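Local coordinates for protein beta-glucoside kinase (Listeria monocytogenes, PDB 4HTL) that phosphorylates cellobiose with ATP to give cellobiose-6'-phosphate, and may also act as a transcriptional regulator of the cellobiose uptake operon, at residues Cys109-Glu114 and Asp124-Leu129; Gly224-Leu229 and His259-Phe264; Leu232-Asp237 and Gly265-Ile270; His240-Gly245 and Ile270-Thr275. One frame throughout, in Å; residues are numbered along the deposited sequence. Where two conformers were deposited one is given.

Contact 1. Residues Cys109-Glu114 and Asp124-Leu129; sequences CALLAE and DDFLCL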
loop_
_atom_site.group_PDB
_atom_site.type_symbol
_atom_site.label_atom_id
_atom_site.label_comp_id
_atom_site.label_asym_id
_atom_site.label_seq_id
_atom_site.Cartn_x
_atom_site.Cartn_y
_atom_site.Cartn_z
ATOM N N CYS A 109 -16.670 1.558 4.081
ATOM C CA CYS A 109 -18.043 1.112 3.848
ATOM C C CYS A 109 -18.332 0.981 2.339
ATOM O O CYS A 109 -18.898 -0.006 1.895
ATOM C CB CYS A 109 -19.045 2.058 4.506
ATOM S SG CYS A 109 -19.146 1.869 6.286
ATOM N N ALA A 110 -17.871 1.920 1.536
ATOM C CA ALA A 110 -18.127 1.848 0.111
ATOM C C ALA A 110 -17.409 0.645 -0.473
ATOM O O ALA A 110 -17.945 -0.001 -1.381
ATOM C CB ALA A 110 -17.707 3.130 -0.628
ATOM N N LEU A 111 -16.227 0.312 0.047
ATOM C CA LEU A 111 -15.560 -0.891 -0.426
ATOM C C LEU A 111 -16.381 -2.140 -0.032
ATOM O O LEU A 111 -16.528 -3.050 -0.810
ATOM C CB LEU A 111 -14.163 -0.989 0.129
ATOM C CG LEU A 111 -13.340 -2.192 -0.364
ATOM C CD1 LEU A 111 -11.855 -1.852 -0.440
ATOM C CD2 LEU A 111 -13.568 -3.413 0.557
ATOM N N LEU A 112 -16.868 -2.157 1.194
ATOM C CA LEU A 112 -17.664 -3.277 1.673
ATOM C C LEU A 112 -18.923 -3.484 0.836
ATOM O O LEU A 112 -19.314 -4.627 0.614
ATOM C CB LEU A 112 -17.975 -3.128 3.158
ATOM C CG LEU A 112 -16.792 -3.277 4.147
ATOM C CD1 LEU A 112 -17.248 -2.927 5.572
ATOM C CD2 LEU A 112 -16.046 -4.608 4.076
ATOM N N ALA A 113 -19.526 -2.399 0.348
ATOM C CA ALA A 113 -20.659 -2.508 -0.570
ATOM C C ALA A 113 -20.223 -3.244 -1.856
ATOM O O ALA A 113 -20.949 -4.134 -2.379
ATOM C CB ALA A 113 -21.299 -1.161 -0.860
ATOM N N GLU A 114 -19.052 -2.874 -2.356
ATOM C CA GLU A 114 -18.490 -3.537 -3.534
ATOM C C GLU A 114 -18.268 -5.056 -3.321
ATOM O O GLU A 114 -18.571 -5.880 -4.214
ATOM C CB GLU A 114 -17.186 -2.825 -3.990
ATOM C CG GLU A 114 -16.920 -2.946 -5.493
ATOM C CD GLU A 114 -17.952 -2.246 -6.328
ATOM O OE1 GLU A 114 -18.683 -2.915 -7.087
ATOM O OE2 GLU A 114 -18.019 -1.027 -6.183
ATOM N N ASP A 124 -10.252 -11.505 -3.401
ATOM C CA ASP A 124 -9.482 -11.353 -2.149
ATOM C C ASP A 124 -8.513 -10.171 -2.108
ATOM O O ASP A 124 -8.079 -9.797 -1.031
ATOM C CB ASP A 124 -8.698 -12.618 -1.886
ATOM C CG ASP A 124 -9.570 -13.764 -1.398
ATOM O OD1 ASP A 124 -10.732 -13.598 -0.953
ATOM O OD2 ASP A 124 -9.061 -14.860 -1.468
ATOM N N ASP A 125 -8.206 -9.568 -3.245
ATOM C CA ASP A 125 -7.226 -8.483 -3.278
ATOM C C ASP A 125 -7.687 -7.455 -4.298
ATOM O O ASP A 125 -7.556 -7.665 -5.504
ATOM C CB ASP A 125 -5.833 -9.019 -3.682
ATOM C CG ASP A 125 -5.226 -9.917 -2.645
ATOM O OD1 ASP A 125 -5.427 -11.162 -2.771
ATOM O OD2 ASP A 125 -4.658 -9.381 -1.655
ATOM N N PHE A 126 -8.389 -6.424 -3.813
ATOM C CA PHE A 126 -8.805 -5.325 -4.675
ATOM C C PHE A 126 -8.781 -4.024 -3.904
ATOM O O PHE A 126 -8.743 -4.020 -2.679
ATOM C CB PHE A 126 -10.181 -5.561 -5.286
ATOM C CG PHE A 126 -11.357 -5.462 -4.344
ATOM C CD1 PHE A 126 -11.778 -6.579 -3.587
ATOM C CD2 PHE A 126 -12.094 -4.314 -4.255
ATOM C CE1 PHE A 126 -12.881 -6.509 -2.807
ATOM C CE2 PHE A 126 -13.192 -4.228 -3.454
ATOM C CZ PHE A 126 -13.615 -5.356 -2.740
ATOM N N LEU A 127 -8.701 -2.935 -4.653
ATOM C CA LEU A 127 -8.741 -1.615 -4.097
ATOM C C LEU A 127 -9.936 -0.834 -4.662
ATOM O O LEU A 127 -10.395 -1.075 -5.763
ATOM C CB LEU A 127 -7.477 -0.840 -4.408
ATOM C CG LEU A 127 -6.125 -1.534 -4.165
ATOM C CD1 LEU A 127 -4.954 -0.675 -4.663
ATOM C CD2 LEU A 127 -5.990 -1.824 -2.645
ATOM N N CYS A 128 -10.379 0.125 -3.872
ATOM C CA CYS A 128 -11.312 1.154 -4.329
ATOM C C CYS A 128 -10.646 2.545 -4.253
ATOM O O CYS A 128 -10.143 2.986 -3.203
ATOM C CB CYS A 128 -12.521 1.147 -3.505
ATOM S SG CYS A 128 -13.534 -0.343 -3.679
ATOM N N LEU A 129 -10.717 3.246 -5.359
ATOM C CA LEU A 129 -10.140 4.592 -5.490
ATOM C C LEU A 129 -11.313 5.523 -5.865
ATOM O O LEU A 129 -12.017 5.287 -6.839
ATOM C CB LEU A 129 -9.079 4.576 -6.559
ATOM C CG LEU A 129 -8.531 5.939 -7.035
ATOM C CD1 LEU A 129 -7.821 6.695 -5.904
ATOM C CD2 LEU A 129 -7.651 5.758 -8.273
#
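Leu111, reaching out from its helix, lays its branched end across two side chains of the neighbouring strand, the ring of Phe126 and the sulfur of Cys128, over the groove they form. Its CG lies anti to the backbone N (chi1 -177°), a position that carries the branch point off the helix toward the strand, where it touches both partners from one side. There CG sits 3.7 Å from Phe126 CE2 and 3.8 Å from Cys128 SG. The methyls divide the work: Leu111 CD2 meets the ring tip, 3.8 Å from Phe126 CZ, while Leu111 CD1 lies beside the sulfur, 3.9 Å from Cys128 SG. Leucine and phenylalanine cross obliquely, and the leucine approaches the ring neither squarely over its face nor at its edge. Phe126 CG stands between its own backbone N and carbonyl carbon (chi1 71°), and the ring reaches forward to the helix. Cys128, small and apolar, fits where the helix comes closest, its CA 6.1 Å from Leu111 CA.

One turn on, Glu114 lends only its aliphatic stem: CB lies 4.3 Å from Phe126 CE2, while the carboxylate turns away, its OE1 hydrogen-bonded to Thr275 OG1 and Lys119 N. An acid can thus line a buried apolar contact because its polar end is hydrogen-bonded elsewhere.

The helix and strand axes pass 9.0 Å apart. Helix 106-117 packs through Ala110 and Ala113 on Ala280 of helix 280-293, and strand 126-131 runs between strands 135-141 and 240-244, where the Phe126 ring also meets those of Phe140 and Phe242, while Leu127 turns to helix 212-236.

Contact 2. Residues Gly224-Leu229 and His259-Phe264; sequences GICTGL and HHMESF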
loop_
_atom_site.group_PDB
_atom_site.type_symbol
_atom_site.label_atom_id
_atom_site.label_comp_id
_atom_site.label_asym_id
_atom_site.label_seq_id
_atom_site.Cartn_x
_atom_site.Cartn_y
_atom_site.Cartn_z
ATOM N N GLY A 224 -1.551 12.303 -13.242
ATOM C CA GLY A 224 -1.574 12.166 -11.836
ATOM C C GLY A 224 -2.295 10.907 -11.416
ATOM O O GLY A 224 -1.844 10.192 -10.531
ATOM N N ILE A 225 -3.445 10.624 -12.038
ATOM C CA ILE A 225 -4.167 9.384 -11.715
ATOM C C ILE A 225 -3.296 8.131 -12.031
ATOM O O ILE A 225 -3.196 7.205 -11.206
ATOM C CB ILE A 225 -5.509 9.264 -12.425
ATOM C CG1 ILE A 225 -6.435 10.395 -11.960
ATOM C CG2 ILE A 225 -6.175 7.902 -12.118
ATOM C CD1 ILE A 225 -7.694 10.574 -12.798
ATOM N N CYS A 226 -2.650 8.154 -13.198
ATOM C CA CYS A 226 -1.762 7.066 -13.591
ATOM C C CYS A 226 -0.591 6.883 -12.592
ATOM O O CYS A 226 -0.179 5.759 -12.362
ATOM C CB CYS A 226 -1.220 7.281 -14.993
ATOM S SG CYS A 226 -2.462 7.010 -16.275
ATOM N N THR A 227 -0.073 7.999 -12.039
ATOM C CA THR A 227 1.000 7.964 -11.067
ATOM C C THR A 227 0.504 7.197 -9.828
ATOM O O THR A 227 1.179 6.303 -9.339
ATOM C CB THR A 227 1.479 9.381 -10.729
ATOM O OG1 THR A 227 1.914 10.015 -11.948
ATOM C CG2 THR A 227 2.592 9.397 -9.675
ATOM N N GLY A 228 -0.678 7.563 -9.331
ATOM C CA GLY A 228 -1.238 6.881 -8.205
ATOM C C GLY A 228 -1.579 5.432 -8.492
ATOM O O GLY A 228 -1.315 4.571 -7.653
ATOM N N LEU A 229 -2.153 5.149 -9.652
ATOM C CA LEU A 229 -2.509 3.755 -10.012
ATOM C C LEU A 229 -1.254 2.872 -10.073
ATOM O O LEU A 229 -1.252 1.771 -9.547
ATOM C CB LEU A 229 -3.233 3.679 -11.326
ATOM C CG LEU A 229 -4.713 4.106 -11.410
ATOM C CD1 LEU A 229 -5.142 4.036 -12.899
ATOM C CD2 LEU A 229 -5.619 3.274 -10.471
ATOM N N HIS A 259 -6.096 4.214 -21.921
ATOM C CA HIS A 259 -5.282 4.779 -23.005
ATOM C C HIS A 259 -4.017 5.415 -22.426
ATOM O O HIS A 259 -2.867 5.095 -22.787
ATOM C CB HIS A 259 -6.133 5.776 -23.789
ATOM C CG HIS A 259 -5.441 6.398 -24.959
ATOM N ND1 HIS A 259 -5.299 5.766 -26.167
ATOM C CD2 HIS A 259 -4.910 7.665 -25.112
ATOM C CE1 HIS A 259 -4.705 6.620 -27.022
ATOM N NE2 HIS A 259 -4.479 7.775 -26.386
ATOM N N HIS A 260 -4.210 6.295 -21.466
ATOM C CA HIS A 260 -3.082 6.967 -20.812
ATOM C C HIS A 260 -2.120 5.998 -20.151
ATOM O O HIS A 260 -0.886 6.188 -20.160
ATOM C CB HIS A 260 -3.623 7.970 -19.799
ATOM C CG HIS A 260 -2.819 9.211 -19.692
ATOM N ND1 HIS A 260 -2.937 10.250 -20.584
ATOM C CD2 HIS A 260 -1.886 9.602 -18.746
ATOM C CE1 HIS A 260 -2.099 11.233 -20.220
ATOM N NE2 HIS A 260 -1.455 10.843 -19.093
HETATM N N MSE A 261 -2.679 4.942 -19.547
HETATM C CA MSE A 261 -1.902 3.895 -18.901
HETATM C C MSE A 261 -1.043 3.064 -19.835
HETATM O O MSE A 261 -0.138 2.372 -19.388
HETATM C CB MSE A 261 -2.807 2.953 -18.079
HETATM C CG MSE A 261 -3.251 3.477 -16.751
HETATM SE SE MSE A 261 -1.857 3.810 -15.452
HETATM C CE MSE A 261 -1.219 2.021 -14.995
ATOM N N GLU A 262 -1.196 3.226 -21.132
ATOM C CA GLU A 262 -0.317 2.523 -22.078
ATOM C C GLU A 262 1.148 2.946 -21.916
ATOM O O GLU A 262 2.060 2.173 -22.236
ATOM C CB GLU A 262 -0.817 2.727 -23.521
ATOM C CG GLU A 262 -2.163 2.033 -23.734
ATOM C CD GLU A 262 -2.649 2.018 -25.163
ATOM O OE1 GLU A 262 -1.956 2.512 -26.030
ATOM O OE2 GLU A 262 -3.780 1.525 -25.407
ATOM N N SER A 263 1.367 4.146 -21.343
ATOM C CA SER A 263 2.720 4.645 -21.100
ATOM C C SER A 263 3.294 4.145 -19.761
ATOM O O SER A 263 4.471 4.399 -19.465
ATOM C CB SER A 263 2.749 6.139 -21.123
ATOM O OG SER A 263 2.374 6.691 -22.370
ATOM N N PHE A 264 2.475 3.418 -18.990
ATOM C CA PHE A 264 2.798 3.050 -17.598
ATOM C C PHE A 264 2.771 1.568 -17.380
ATOM O O PHE A 264 3.756 0.988 -16.843
ATOM C CB PHE A 264 1.887 3.802 -16.602
ATOM C CG PHE A 264 2.107 5.282 -16.625
ATOM C CD1 PHE A 264 3.044 5.853 -15.803
ATOM C CD2 PHE A 264 1.361 6.116 -17.463
ATOM C CE1 PHE A 264 3.279 7.214 -15.827
ATOM C CE2 PHE A 264 1.597 7.471 -17.482
ATOM C CZ PHE A 264 2.558 8.021 -16.668
#
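Cys226 meets three residues of the 259-264 segment at once. The apolar part is sulfur against selenium: Cys226 SG lies 3.4 Å from the SE of Met261, which is a selenomethionine here, and Cys226 CB is 3.6 Å from the same SE. A bend at chi2 (-63°) places the selenium toward helix 212-236, where SE also comes within 4.2 Å of Leu229 CD1. The long, unbranched methionine chain, here carrying selenium, can bend to fit such an uneven surface, and cysteine is short enough to let the backbones approach.

Two rings add aromatic contacts. Cys226 CB makes a CH-pi contact over one face of Phe264, 4.0 Å from the ring centroid and displaced toward the rim, and the sulfur stands obliquely to the same ring. In the conformer of His260 given, Cys226 SG is at the imidazole edge, 3.6 Å from His260 CD2; a second conformer makes this contact doubtful.

Pro164 of the second subunit packs on both Thr227 and Phe264, so the contact lies beside the dimer interface. The arrangement is that of a beta-alpha-beta unit whose crossover helix, 253-261, packs at its C-terminal end on the long helix 212-236 of an actin-like ATPase fold.

Contact 3. Residues Leu232-Asp237 and Gly265-Ile270; sequences LIYLFD and GLRDTI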
loop_
_atom_site.group_PDB
_atom_site.type_symbol
_atom_site.label_atom_id
_atom_site.label_comp_id
_atom_site.label_asym_id
_atom_site.label_seq_id
_atom_site.Cartn_x
_atom_site.Cartn_y
_atom_site.Cartn_z
ATOM N N LEU A 232 -0.100 2.090 -6.588
ATOM C CA LEU A 232 -0.997 1.119 -5.964
ATOM C C LEU A 232 -0.826 -0.303 -6.499
ATOM O O LEU A 232 -0.907 -1.284 -5.746
ATOM C CB LEU A 232 -2.459 1.559 -6.119
ATOM C CG LEU A 232 -2.919 2.794 -5.356
ATOM C CD1 LEU A 232 -4.298 3.246 -5.801
ATOM C CD2 LEU A 232 -2.764 2.723 -3.837
ATOM N N ILE A 233 -0.675 -0.410 -7.805
ATOM C CA ILE A 233 -0.523 -1.690 -8.492
ATOM C C ILE A 233 0.720 -2.421 -7.968
ATOM O O ILE A 233 0.632 -3.553 -7.531
ATOM C CB ILE A 233 -0.467 -1.495 -10.018
ATOM C CG1 ILE A 233 -1.881 -1.157 -10.520
ATOM C CG2 ILE A 233 0.116 -2.723 -10.745
ATOM C CD1 ILE A 233 -1.900 -0.572 -11.907
ATOM N N TYR A 234 1.829 -1.699 -7.890
ATOM C CA TYR A 234 3.102 -2.314 -7.461
ATOM C C TYR A 234 3.111 -2.615 -5.950
ATOM O O TYR A 234 3.672 -3.594 -5.506
ATOM C CB TYR A 234 4.304 -1.462 -7.936
ATOM C CG TYR A 234 4.547 -1.733 -9.417
ATOM C CD1 TYR A 234 4.018 -0.942 -10.395
ATOM C CD2 TYR A 234 5.339 -2.777 -9.811
ATOM C CE1 TYR A 234 4.220 -1.222 -11.732
ATOM C CE2 TYR A 234 5.531 -3.090 -11.124
ATOM C CZ TYR A 234 5.003 -2.280 -12.099
ATOM O OH TYR A 234 5.140 -2.593 -13.433
ATOM N N LEU A 235 2.469 -1.760 -5.155
ATOM C CA LEU A 235 2.464 -1.957 -3.749
ATOM C C LEU A 235 1.557 -3.131 -3.328
ATOM O O LEU A 235 1.986 -4.010 -2.579
ATOM C CB LEU A 235 2.091 -0.680 -2.997
ATOM C CG LEU A 235 3.080 0.517 -3.077
ATOM C CD1 LEU A 235 2.545 1.737 -2.327
ATOM C CD2 LEU A 235 4.393 0.076 -2.580
ATOM N N PHE A 236 0.293 -3.102 -3.760
ATOM C CA PHE A 236 -0.692 -4.015 -3.265
ATOM C C PHE A 236 -0.894 -5.255 -4.149
ATOM O O PHE A 236 -1.446 -6.267 -3.687
ATOM C CB PHE A 236 -2.072 -3.293 -3.171
ATOM C CG PHE A 236 -2.141 -2.261 -2.066
ATOM C CD1 PHE A 236 -2.354 -2.661 -0.754
ATOM C CD2 PHE A 236 -1.874 -0.943 -2.326
ATOM C CE1 PHE A 236 -2.377 -1.732 0.289
ATOM C CE2 PHE A 236 -1.924 0.006 -1.291
ATOM C CZ PHE A 236 -2.128 -0.393 0.024
ATOM N N ASP A 237 -0.561 -5.151 -5.417
ATOM C CA ASP A 237 -0.819 -6.225 -6.393
ATOM C C ASP A 237 -2.273 -6.675 -6.316
ATOM O O ASP A 237 -2.571 -7.860 -6.191
ATOM C CB ASP A 237 0.181 -7.382 -6.202
ATOM C CG ASP A 237 -0.012 -8.543 -7.196
ATOM O OD1 ASP A 237 -0.357 -8.288 -8.377
ATOM O OD2 ASP A 237 0.124 -9.727 -6.775
ATOM N N GLY A 265 1.657 0.980 -17.774
ATOM C CA GLY A 265 1.451 -0.442 -17.766
ATOM C C GLY A 265 0.545 -0.903 -16.635
ATOM O O GLY A 265 0.923 -0.875 -15.470
ATOM N N LEU A 266 -0.667 -1.314 -16.982
ATOM C CA LEU A 266 -1.568 -1.882 -15.993
ATOM C C LEU A 266 -1.073 -3.166 -15.336
ATOM O O LEU A 266 -1.553 -3.513 -14.261
ATOM C CB LEU A 266 -2.978 -2.086 -16.574
ATOM C CG LEU A 266 -3.825 -0.806 -16.700
ATOM C CD1 LEU A 266 -4.974 -1.013 -17.666
ATOM C CD2 LEU A 266 -4.289 -0.327 -15.308
ATOM N N ARG A 267 -0.196 -3.920 -16.009
ATOM C CA ARG A 267 0.450 -5.080 -15.413
ATOM C C ARG A 267 -0.547 -6.053 -14.846
ATOM O O ARG A 267 -0.492 -6.431 -13.661
ATOM C CB ARG A 267 1.497 -4.665 -14.405
ATOM C CG ARG A 267 2.469 -5.797 -14.160
ATOM C CD ARG A 267 3.067 -5.828 -12.777
ATOM N NE ARG A 267 2.084 -5.838 -11.721
ATOM C CZ ARG A 267 2.390 -5.812 -10.431
ATOM N NH1 ARG A 267 3.670 -5.872 -10.061
ATOM N NH2 ARG A 267 1.421 -5.750 -9.526
ATOM N N ASP A 268 -1.500 -6.398 -15.714
ATOM C CA ASP A 268 -2.590 -7.348 -15.451
ATOM C C ASP A 268 -3.783 -6.825 -14.601
ATOM O O ASP A 268 -4.779 -7.557 -14.385
ATOM C CB ASP A 268 -2.057 -8.656 -14.895
ATOM C CG ASP A 268 -0.919 -9.227 -15.737
ATOM O OD1 ASP A 268 -1.160 -9.548 -16.930
ATOM O OD2 ASP A 268 0.224 -9.292 -15.203
ATOM N N THR A 269 -3.653 -5.637 -14.042
ATOM C CA THR A 269 -4.681 -5.091 -13.181
ATOM C C THR A 269 -5.861 -4.677 -14.003
ATOM O O THR A 269 -5.693 -4.017 -15.032
ATOM C CB THR A 269 -4.146 -3.878 -12.423
ATOM O OG1 THR A 269 -2.852 -4.171 -11.890
ATOM C CG2 THR A 269 -5.083 -3.438 -11.289
ATOM N N ILE A 270 -7.045 -5.048 -13.531
ATOM C CA ILE A 270 -8.296 -4.618 -14.148
ATOM C C ILE A 270 -8.769 -3.337 -13.462
ATOM O O ILE A 270 -8.818 -3.272 -12.260
ATOM C CB ILE A 270 -9.363 -5.706 -14.037
ATOM C CG1 ILE A 270 -8.966 -6.899 -14.932
ATOM C CG2 ILE A 270 -10.766 -5.187 -14.439
ATOM C CD1 ILE A 270 -9.740 -8.161 -14.599
HETATM O O HOH W 1 3.462 -5.702 -7.230
HETATM O O HOH W 2 3.624 -1.354 -15.263
#
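The carbonyl oxygen of Leu266, against which Ile233 CD1 rests at 3.8 Å, is gripped twice from its own segment. Thr269 OG1 donates to Leu266 O at 2.8 Å, nearly in line with the carbonyl bond (175°), and Thr269 N donates to Leu266 O at 3.0 Å. The hydroxyl, held this way, lies against isoleucine: Ile233 CG1 is 3.5 Å from Thr269 OG1. Threonine suits the place because its oxygen ties down the turn while its carbons join the apolar surface.

These bonds close a type I' beta turn, Leu266 to Thr269, with Arg267 and Asp268 at its centre, both at positive phi. It lies in the loop that leads from the crossover helix 253-261 into strand 270-273, and it sends Arg267 across to the C-terminal end of helix 212-236. A bend at chi3 (55°) turns NE aside from the line of the chain before it. The guanidinium then lies over one face of Tyr234, a cation-pi contact with Arg267 CZ 4.5 Å from the ring centroid, though the planes are 52° apart. Arg267 NH1 donates to water 1 at 2.8 Å, and that water donates to Tyr234 O.

Arg267 NH2 pairs with Asp237 OD1 at 3.3 Å; the oxygen lies well out of the guanidinium plane, making this salt bridge one of charge alone. Asp237 has further partners in the second subunit, Arg152 at OD1 and the backbone N of Arg150 at OD2. At the far end of its ring, Tyr234 OH donates to water 2 at 2.7 Å, and water 2 donates to Gly265 O.

Contact 4. Residues His240-Gly245 and Ile270-Thr275; sequences HIFIGG and IIETAT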
loop_
_atom_site.group_PDB
_atom_site.type_symbol
_atom_site.label_atom_id
_atom_site.label_comp_id
_atom_site.label_asym_id
_atom_site.label_seq_id
_atom_site.Cartn_x
_atom_site.Cartn_y
_atom_site.Cartn_z
ATOM N N HIS A 240 -7.953 -6.063 -9.159
ATOM C CA HIS A 240 -8.936 -5.071 -9.630
ATOM C C HIS A 240 -8.784 -3.797 -8.826
ATOM O O HIS A 240 -8.559 -3.845 -7.609
ATOM C CB HIS A 240 -10.380 -5.538 -9.434
ATOM C CG HIS A 240 -10.765 -6.712 -10.267
ATOM N ND1 HIS A 240 -10.225 -7.945 -10.083
ATOM C CD2 HIS A 240 -11.677 -6.832 -11.297
ATOM C CE1 HIS A 240 -10.771 -8.797 -10.956
ATOM N NE2 HIS A 240 -11.652 -8.114 -11.713
ATOM N N ILE A 241 -8.893 -2.662 -9.499
ATOM C CA ILE A 241 -9.078 -1.374 -8.838
ATOM C C ILE A 241 -10.358 -0.775 -9.366
ATOM O O ILE A 241 -10.496 -0.509 -10.569
ATOM C CB ILE A 241 -7.901 -0.400 -9.071
ATOM C CG1 ILE A 241 -6.569 -1.048 -8.578
ATOM C CG2 ILE A 241 -8.139 0.965 -8.378
ATOM C CD1 ILE A 241 -5.338 -0.208 -8.853
ATOM N N PHE A 242 -11.283 -0.565 -8.452
ATOM C CA PHE A 242 -12.580 0.018 -8.783
ATOM C C PHE A 242 -12.546 1.508 -8.543
ATOM O O PHE A 242 -12.248 1.965 -7.420
ATOM C CB PHE A 242 -13.700 -0.639 -7.986
ATOM C CG PHE A 242 -13.802 -2.140 -8.207
ATOM C CD1 PHE A 242 -14.060 -2.644 -9.457
ATOM C CD2 PHE A 242 -13.548 -3.046 -7.178
ATOM C CE1 PHE A 242 -14.100 -3.997 -9.696
ATOM C CE2 PHE A 242 -13.622 -4.397 -7.406
ATOM C CZ PHE A 242 -13.877 -4.875 -8.651
ATOM N N ILE A 243 -12.884 2.275 -9.580
ATOM C CA ILE A 243 -12.761 3.716 -9.491
ATOM C C ILE A 243 -14.136 4.356 -9.524
ATOM O O ILE A 243 -14.973 3.994 -10.354
ATOM C CB ILE A 243 -11.886 4.311 -10.615
ATOM C CG1 ILE A 243 -10.518 3.567 -10.746
ATOM C CG2 ILE A 243 -11.688 5.831 -10.319
ATOM C CD1 ILE A 243 -9.592 4.018 -11.898
ATOM N N GLY A 244 -14.383 5.232 -8.535
ATOM C CA GLY A 244 -15.648 5.888 -8.377
ATOM C C GLY A 244 -15.483 7.357 -8.029
ATOM O O GLY A 244 -14.390 7.911 -8.106
ATOM N N GLY A 245 -16.599 7.994 -7.675
ATOM C CA GLY A 245 -16.620 9.395 -7.306
ATOM C C GLY A 245 -17.077 10.289 -8.454
ATOM O O GLY A 245 -17.516 9.818 -9.507
ATOM N N ILE A 270 -7.045 -5.048 -13.531
ATOM C CA ILE A 270 -8.296 -4.618 -14.148
ATOM C C ILE A 270 -8.769 -3.337 -13.462
ATOM O O ILE A 270 -8.818 -3.272 -12.260
ATOM C CB ILE A 270 -9.363 -5.706 -14.037
ATOM C CG1 ILE A 270 -8.966 -6.899 -14.932
ATOM C CG2 ILE A 270 -10.766 -5.187 -14.439
ATOM C CD1 ILE A 270 -9.740 -8.161 -14.599
ATOM N N ILE A 271 -8.996 -2.297 -14.266
ATOM C CA ILE A 271 -9.614 -1.058 -13.797
ATOM C C ILE A 271 -11.013 -0.938 -14.377
ATOM O O ILE A 271 -11.216 -1.110 -15.567
ATOM C CB ILE A 271 -8.738 0.239 -13.993
ATOM C CG1 ILE A 271 -8.502 0.569 -15.453
ATOM C CG2 ILE A 271 -7.400 0.112 -13.232
ATOM C CD1 ILE A 271 -7.867 1.958 -15.711
ATOM N N GLU A 272 -11.968 -0.595 -13.523
ATOM C CA GLU A 272 -13.355 -0.425 -13.943
ATOM C C GLU A 272 -14.085 0.395 -12.897
ATOM O O GLU A 272 -13.556 0.655 -11.822
ATOM C CB GLU A 272 -14.062 -1.778 -14.200
ATOM C CG GLU A 272 -14.126 -2.684 -13.037
ATOM C CD GLU A 272 -14.742 -4.028 -13.447
ATOM O OE1 GLU A 272 -15.829 -3.999 -14.021
ATOM O OE2 GLU A 272 -14.119 -5.094 -13.204
ATOM N N THR A 273 -15.279 0.857 -13.233
ATOM C CA THR A 273 -16.020 1.660 -12.300
ATOM C C THR A 273 -16.560 0.893 -11.094
ATOM O O THR A 273 -16.900 -0.281 -11.180
ATOM C CB THR A 273 -17.195 2.386 -12.970
ATOM O OG1 THR A 273 -18.045 1.424 -13.625
ATOM C CG2 THR A 273 -16.663 3.476 -13.961
ATOM N N ALA A 274 -16.633 1.590 -9.971
ATOM C CA ALA A 274 -17.297 1.092 -8.762
ATOM C C ALA A 274 -18.800 1.055 -9.039
ATOM O O ALA A 274 -19.276 1.758 -9.894
ATOM C CB ALA A 274 -17.009 2.061 -7.596
ATOM N N THR A 275 -19.532 0.252 -8.279
ATOM C CA THR A 275 -20.979 0.168 -8.383
ATOM C C THR A 275 -21.671 0.834 -7.171
ATOM O O THR A 275 -21.059 1.195 -6.157
ATOM C CB THR A 275 -21.433 -1.294 -8.499
ATOM O OG1 THR A 275 -21.052 -2.022 -7.332
ATOM C CG2 THR A 275 -20.882 -2.006 -9.765
#
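Strands 240-244 and 270-273 are the two parallel strands of a beta-alpha-beta crossover, joined through helix 253-261, and their pairing is that of the second sheet of the ROK kinase fold, in which 270-273 is the outermost strand of this chain. Ile241 N donates to Ile270 O at 2.8 Å, and Ile243 N to Glu272 O also at 2.8 Å. The return bonds are Glu272 N to Ile241 O, weak at 3.3 Å, and Ala274 N to Ile243 O at 2.9 Å.

Ile241 and Ile271 share one face of the sheet, where branched, apolar side chains suit burial under helix 212-236, whose Leu229 and Ile233 pack on Ile241. His240, Phe242, Ile270 and Glu272 share the other. Ile270 lies beside His240, both pointing the same way, with CB over one face of the imidazole, 4.1 Å from the ring centroid. Glu272 CG stands between the backbone N and the carbonyl carbon (chi1 60°), at the Phe242 ring edge, 3.6 Å from Phe242 CD1, and the chain is extended beyond it. One carboxylate oxygen, OE1, forms a salt bridge with Lys119, which would help hold the acid in place. The other, Glu272 OE2, lies at the imidazole edge, 3.6 Å from His240 CD2, the carboxylate being nearly coplanar with the ring (22° between planes).

How the contacts relate
All four contacts belong to one half of the kinase or to its join with the other. Contact 1 comes first along the chain and closes before the rest begin; the segments of contacts 2, 3 and 4 then alternate, as helix 212-236, strand 240-244, helix 253-261 and strand 270-273 follow one another. Contacts 1 and 4 have centres 9 Å apart and share a sheet, in which strands 126-131 and 240-244 are neighbours. Contacts 2 and 3, 11 Å apart, both use helix 212-236 and both touch the second subunit. Contacts 3 and 4 share Ile270. Together they lead from helix 106-117, which packs on helix 280-293, through the sheet to the dimer interface.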